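Local coordinates for protein CCMAN5 (Cellulosimicrobium cellulans, PDB 2XSG) that probably hydrolyses alpha-mannosidic linkages as a calcium-binding glycoside hydrolase of family 92, an enzyme that enables mannose-6-phosphate modification of yeast-made lysosomal enzymes, at residues L427-Y441 and R461-L475. Numbering follows the deposited sequence.
Sequences LDEAYPALQRLVGQY and RGYDQYGLSVIADEL
Leu468 enters as a knob into the hole formed by Tyr431, Leu434, Gln435 and Val438, locking helix 427-438 nearly antiparallel (168°) to helix 455-474 in a catalytic domain consistent with the six-hairpin, (alpha/alpha)6 type. Its branches divide the work: CD1 rests on Leu434 CB, while Leu468 CD2 lies 3.7 Å from Val438 CG2. The Gln435 side chain crosses Leu468 at about a right angle, bringing its amide against CD2. Tyr431 holds CG anti to its backbone N (chi1 -175°), which swings the ring across to Ile471 CG2 and Leu475 CD1; Leu468 O sits at the ring edge, and the hydroxyl, beside Ala472 CB, hydrogen-bonds Glu480 of helix 478-495. Beta-branched Val438 straddles Asp464 CB with both methyls, and the Asp464 carboxylate pairs with Arg408. At the helix end Gly439 takes positive phi; lacking a side chain, it admits Arg461 NH2 beside its CA, and the Gly439-Gln440 peptide lies over one guanidinium face. Arg461 CD sits 3.6 Å from the Tyr441 ring centroid, a CH-pi contact. Bent at chi3 (-68°), Arg461 grips Val438 O side-on through two bent bonds, as expected when two nitrogens share one acceptor: NE at 3.1 Å, tilted from the carbonyl plane, and NH2 at 2.9 Å, in that plane on a lone pair.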
loop_
_atom_site.group_PDB
_atom_site.type_symbol
_atom_site.label_atom_id
_atom_site.label_comp_id
_atom_site.label_asym_id
_atom_site.label_seq_id
_atom_site.Cartn_x
_atom_site.Cartn_y
_atom_site.Cartn_z
ATOM N N LEU A 427 18.311 17.145 2.372
ATOM C CA LEU A 427 17.098 17.586 3.077
ATOM C C LEU A 427 16.900 19.093 2.912
ATOM O O LEU A 427 15.778 19.551 2.709
ATOM C CB LEU A 427 17.130 17.184 4.551
ATOM C CG LEU A 427 15.946 17.546 5.455
ATOM C CD1 LEU A 427 14.673 16.822 5.024
ATOM C CD2 LEU A 427 16.292 17.241 6.929
ATOM N N ASP A 428 17.989 19.864 2.958
ATOM C CA ASP A 428 17.888 21.315 2.740
ATOM C C ASP A 428 17.235 21.657 1.387
ATOM O O ASP A 428 16.471 22.603 1.307
ATOM C CB ASP A 428 19.246 22.035 2.922
ATOM C CG ASP A 428 20.341 21.524 1.974
ATOM O OD1 ASP A 428 20.135 20.539 1.229
ATOM O OD2 ASP A 428 21.441 22.109 1.992
ATOM N N GLU A 429 17.532 20.867 0.353
ATOM C CA GLU A 429 16.911 21.033 -0.977
ATOM C C GLU A 429 15.458 20.567 -1.021
ATOM O O GLU A 429 14.625 21.186 -1.693
ATOM C CB GLU A 429 17.654 20.232 -2.043
ATOM C CG GLU A 429 18.939 20.796 -2.530
ATOM C CD GLU A 429 19.530 19.915 -3.601
ATOM O OE1 GLU A 429 18.957 19.861 -4.723
ATOM O OE2 GLU A 429 20.557 19.259 -3.304
ATOM N N ALA A 430 15.168 19.448 -0.356
ATOM C CA ALA A 430 13.813 18.928 -0.291
ATOM C C ALA A 430 12.853 19.936 0.355
ATOM O O ALA A 430 11.729 20.110 -0.099
ATOM C CB ALA A 430 13.792 17.585 0.479
ATOM N N TYR A 431 13.320 20.618 1.401
ATOM C CA TYR A 431 12.460 21.502 2.217
ATOM C C TYR A 431 11.577 22.525 1.455
ATOM O O TYR A 431 10.372 22.536 1.650
ATOM C CB TYR A 431 13.269 22.156 3.350
ATOM C CG TYR A 431 12.439 22.978 4.300
ATOM C CD1 TYR A 431 11.685 22.370 5.291
ATOM C CD2 TYR A 431 12.415 24.373 4.208
ATOM C CE1 TYR A 431 10.908 23.110 6.162
ATOM C CE2 TYR A 431 11.645 25.131 5.078
ATOM C CZ TYR A 431 10.892 24.483 6.054
ATOM O OH TYR A 431 10.131 25.211 6.926
ATOM N N PRO A 432 12.156 23.367 0.578
ATOM C CA PRO A 432 11.275 24.313 -0.120
ATOM C C PRO A 432 10.218 23.635 -1.008
ATOM O O PRO A 432 9.108 24.161 -1.148
ATOM C CB PRO A 432 12.242 25.127 -0.985
ATOM C CG PRO A 432 13.468 24.275 -1.077
ATOM C CD PRO A 432 13.569 23.604 0.241
ATOM N N ALA A 433 10.559 22.495 -1.605
ATOM C CA ALA A 433 9.586 21.732 -2.376
ATOM C C ALA A 433 8.503 21.131 -1.478
ATOM O O ALA A 433 7.346 21.026 -1.881
ATOM C CB ALA A 433 10.272 20.645 -3.211
ATOM N N LEU A 434 8.884 20.744 -0.267
ATOM C CA LEU A 434 7.916 20.277 0.714
ATOM C C LEU A 434 7.016 21.436 1.171
ATOM O O LEU A 434 5.810 21.238 1.345
ATOM C CB LEU A 434 8.603 19.587 1.893
ATOM C CG LEU A 434 9.225 18.206 1.666
ATOM C CD1 LEU A 434 10.140 17.848 2.817
ATOM C CD2 LEU A 434 8.166 17.151 1.488
ATOM N N GLN A 435 7.583 22.639 1.323
ATOM C CA GLN A 435 6.780 23.826 1.618
ATOM C C GLN A 435 5.711 24.104 0.549
ATOM O O GLN A 435 4.556 24.375 0.892
ATOM C CB GLN A 435 7.664 25.071 1.841
ATOM C CG GLN A 435 6.916 26.285 2.417
ATOM C CD GLN A 435 6.744 26.236 3.935
ATOM O OE1 GLN A 435 5.623 26.353 4.457
ATOM N NE2 GLN A 435 7.852 26.079 4.652
ATOM N N ARG A 436 6.078 24.023 -0.734
ATOM C CA ARG A 436 5.111 24.266 -1.817
ATOM C C ARG A 436 4.027 23.184 -1.856
ATOM O O ARG A 436 2.875 23.466 -2.191
ATOM C CB ARG A 436 5.792 24.352 -3.188
ATOM C CG ARG A 436 6.779 25.505 -3.354
ATOM C CD ARG A 436 7.238 25.612 -4.825
ATOM N NE ARG A 436 8.031 24.451 -5.242
ATOM C CZ ARG A 436 9.344 24.342 -5.054
ATOM N NH1 ARG A 436 10.026 25.328 -4.461
ATOM N NH2 ARG A 436 9.982 23.249 -5.458
ATOM N N LEU A 437 4.413 21.950 -1.525
ATOM C CA LEU A 437 3.474 20.841 -1.427
ATOM C C LEU A 437 2.393 21.149 -0.392
ATOM O O LEU A 437 1.202 21.035 -0.669
ATOM C CB LEU A 437 4.201 19.550 -1.024
ATOM C CG LEU A 437 3.281 18.350 -0.806
ATOM C CD1 LEU A 437 2.842 17.761 -2.152
ATOM C CD2 LEU A 437 3.946 17.283 0.042
ATOM N N VAL A 438 2.840 21.550 0.792
ATOM C CA VAL A 438 1.958 21.870 1.901
ATOM C C VAL A 438 1.083 23.101 1.597
ATOM O O VAL A 438 -0.105 23.128 1.934
ATOM C CB VAL A 438 2.772 22.005 3.212
ATOM C CG1 VAL A 438 1.899 22.506 4.368
ATOM C CG2 VAL A 438 3.399 20.669 3.548
ATOM N N GLY A 439 1.661 24.086 0.914
ATOM C CA GLY A 439 0.935 25.290 0.528
ATOM C C GLY A 439 0.859 26.232 1.708
ATOM O O GLY A 439 1.200 25.858 2.838
ATOM N N GLN A 440 0.415 27.455 1.437
ATOM C CA GLN A 440 0.217 28.480 2.462
ATOM C C GLN A 440 -1.255 28.862 2.525
ATOM O O GLN A 440 -1.935 28.881 1.497
ATOM C CB GLN A 440 1.021 29.747 2.145
ATOM C CG GLN A 440 2.262 29.530 1.297
ATOM C CD GLN A 440 3.331 28.789 2.040
ATOM O OE1 GLN A 440 3.592 29.071 3.222
ATOM N NE2 GLN A 440 3.966 27.821 1.363
ATOM N N TYR A 441 -1.746 29.164 3.729
ATOM C CA TYR A 441 -3.041 29.830 3.862
ATOM C C TYR A 441 -2.980 31.155 3.072
ATOM O O TYR A 441 -1.920 31.804 3.021
ATOM C CB TYR A 441 -3.355 30.105 5.336
ATOM C CG TYR A 441 -3.692 28.872 6.157
ATOM C CD1 TYR A 441 -4.824 28.106 5.867
ATOM C CD2 TYR A 441 -2.891 28.490 7.232
ATOM C CE1 TYR A 441 -5.139 26.966 6.615
ATOM C CE2 TYR A 441 -3.190 27.364 7.988
ATOM C CZ TYR A 441 -4.315 26.611 7.678
ATOM O OH TYR A 441 -4.612 25.517 8.427
ATOM N N ARG A 461 -3.756 20.566 6.399
ATOM C CA ARG A 461 -2.637 21.486 6.448
ATOM C C ARG A 461 -2.045 21.522 7.862
ATOM O O ARG A 461 -0.832 21.690 8.039
ATOM C CB ARG A 461 -3.066 22.894 5.993
ATOM C CG ARG A 461 -1.981 23.966 6.085
ATOM C CD ARG A 461 -2.249 25.112 5.126
ATOM N NE ARG A 461 -2.090 24.668 3.739
ATOM C CZ ARG A 461 -2.634 25.251 2.676
ATOM N NH1 ARG A 461 -3.378 26.345 2.805
ATOM N NH2 ARG A 461 -2.431 24.737 1.470
ATOM N N GLY A 462 -2.902 21.380 8.860
ATOM C CA GLY A 462 -2.453 21.379 10.243
ATOM C C GLY A 462 -1.437 20.277 10.464
ATOM O O GLY A 462 -0.357 20.522 11.005
ATOM N N TYR A 463 -1.773 19.062 10.026
ATOM C CA TYR A 463 -0.857 17.935 10.166
ATOM C C TYR A 463 0.406 18.118 9.284
ATOM O O TYR A 463 1.517 17.833 9.724
ATOM C CB TYR A 463 -1.576 16.624 9.845
ATOM C CG TYR A 463 -1.088 15.416 10.619
ATOM C CD1 TYR A 463 0.250 15.299 11.025
ATOM C CD2 TYR A 463 -1.956 14.370 10.928
ATOM C CE1 TYR A 463 0.703 14.190 11.738
ATOM C CE2 TYR A 463 -1.499 13.235 11.636
ATOM C CZ TYR A 463 -0.167 13.160 12.032
ATOM O OH TYR A 463 0.302 12.059 12.732
ATOM N N ASP A 464 0.230 18.601 8.056
ATOM C CA ASP A 464 1.366 18.905 7.179
ATOM C C ASP A 464 2.331 19.878 7.815
ATOM O O ASP A 464 3.548 19.682 7.730
ATOM C CB ASP A 464 0.894 19.499 5.856
ATOM C CG ASP A 464 0.382 18.447 4.893
ATOM O OD1 ASP A 464 0.733 17.250 5.052
ATOM O OD2 ASP A 464 -0.365 18.824 3.976
ATOM N N GLN A 465 1.781 20.926 8.438
ATOM C CA GLN A 465 2.592 21.966 9.067
ATOM C C GLN A 465 3.295 21.473 10.326
ATOM O O GLN A 465 4.474 21.820 10.561
ATOM C CB GLN A 465 1.768 23.222 9.347
ATOM C CG GLN A 465 1.347 23.987 8.101
ATOM C CD GLN A 465 0.476 25.188 8.445
ATOM O OE1 GLN A 465 -0.365 25.106 9.328
ATOM N NE2 GLN A 465 0.696 26.315 7.766
ATOM N N TYR A 466 2.609 20.649 11.118
ATOM C CA TYR A 466 3.306 19.951 12.191
ATOM C C TYR A 466 4.547 19.215 11.636
ATOM O O TYR A 466 5.642 19.343 12.176
ATOM C CB TYR A 466 2.400 18.973 12.995
ATOM C CG TYR A 466 3.245 18.031 13.837
ATOM C CD1 TYR A 466 3.894 18.483 14.991
ATOM C CD2 TYR A 466 3.463 16.710 13.428
ATOM C CE1 TYR A 466 4.723 17.626 15.737
ATOM C CE2 TYR A 466 4.278 15.852 14.157
ATOM C CZ TYR A 466 4.904 16.312 15.306
ATOM O OH TYR A 466 5.704 15.458 16.020
ATOM N N GLY A 467 4.374 18.444 10.560
ATOM C CA GLY A 467 5.486 17.682 9.972
ATOM C C GLY A 467 6.614 18.563 9.456
ATOM O O GLY A 467 7.789 18.314 9.716
ATOM N N LEU A 468 6.249 19.602 8.721
ATOM C CA LEU A 468 7.215 20.582 8.259
ATOM C C LEU A 468 7.973 21.213 9.434
ATOM O O LEU A 468 9.196 21.459 9.344
ATOM C CB LEU A 468 6.492 21.646 7.465
ATOM C CG LEU A 468 6.962 22.145 6.115
ATOM C CD1 LEU A 468 7.530 21.068 5.209
ATOM C CD2 LEU A 468 5.744 22.834 5.468
ATOM N N SER A 469 7.264 21.449 10.535
ATOM C CA SER A 469 7.894 22.062 11.711
ATOM C C SER A 469 9.061 21.218 12.250
ATOM O O SER A 469 10.100 21.756 12.627
ATOM C CB SER A 469 6.857 22.355 12.806
ATOM O OG SER A 469 6.649 21.233 13.628
ATOM N N VAL A 470 8.879 19.896 12.283
ATOM C CA VAL A 470 9.932 18.953 12.687
ATOM C C VAL A 470 11.133 19.050 11.735
ATOM O O VAL A 470 12.287 19.152 12.172
ATOM C CB VAL A 470 9.372 17.511 12.759
ATOM C CG1 VAL A 470 10.476 16.481 12.985
ATOM C CG2 VAL A 470 8.301 17.397 13.857
ATOM N N ILE A 471 10.861 19.050 10.429
ATOM C CA ILE A 471 11.916 19.229 9.421
ATOM C C ILE A 471 12.602 20.600 9.539
ATOM O O ILE A 471 13.832 20.714 9.372
ATOM C CB ILE A 471 11.377 19.034 7.980
ATOM C CG1 ILE A 471 10.634 17.692 7.849
ATOM C CG2 ILE A 471 12.514 19.144 6.954
ATOM C CD1 ILE A 471 9.754 17.552 6.560
ATOM N N ALA A 472 11.823 21.636 9.823
ATOM C CA ALA A 472 12.410 22.984 9.963
ATOM C C ALA A 472 13.444 23.052 11.105
ATOM O O ALA A 472 14.547 23.591 10.922
ATOM C CB ALA A 472 11.307 24.053 10.133
ATOM N N ASP A 473 13.091 22.491 12.266
ATOM C CA ASP A 473 13.972 22.463 13.449
ATOM C C ASP A 473 15.236 21.641 13.168
ATOM O O ASP A 473 16.318 21.957 13.653
ATOM C CB ASP A 473 13.237 21.873 14.666
ATOM C CG ASP A 473 12.496 22.928 15.488
ATOM O OD1 ASP A 473 12.949 24.091 15.541
ATOM O OD2 ASP A 473 11.454 22.589 16.098
ATOM N N GLU A 474 15.086 20.569 12.393
ATOM C CA GLU A 474 16.227 19.749 12.023
ATOM C C GLU A 474 17.200 20.501 11.118
ATOM O O GLU A 474 18.407 20.231 11.137
ATOM C CB GLU A 474 15.766 18.466 11.340
ATOM C CG GLU A 474 16.886 17.499 11.021
ATOM C CD GLU A 474 17.482 16.816 12.251
ATOM O OE1 GLU A 474 17.036 17.059 13.401
ATOM O OE2 GLU A 474 18.407 16.010 12.050
ATOM N N LEU A 475 16.677 21.428 10.322
ATOM C CA LEU A 475 17.518 22.218 9.410
ATOM C C LEU A 475 18.030 23.484 10.085
ATOM O O LEU A 475 18.712 24.294 9.458
ATOM C CB LEU A 475 16.753 22.580 8.129
ATOM C CG LEU A 475 16.471 21.409 7.186
ATOM C CD1 LEU A 475 15.327 21.716 6.211
ATOM C CD2 LEU A 475 17.745 21.025 6.446
HETATM O O HOH W 1 -1.859 21.166 3.132
HETATM O O HOH W 2 -2.702 24.570 10.050
#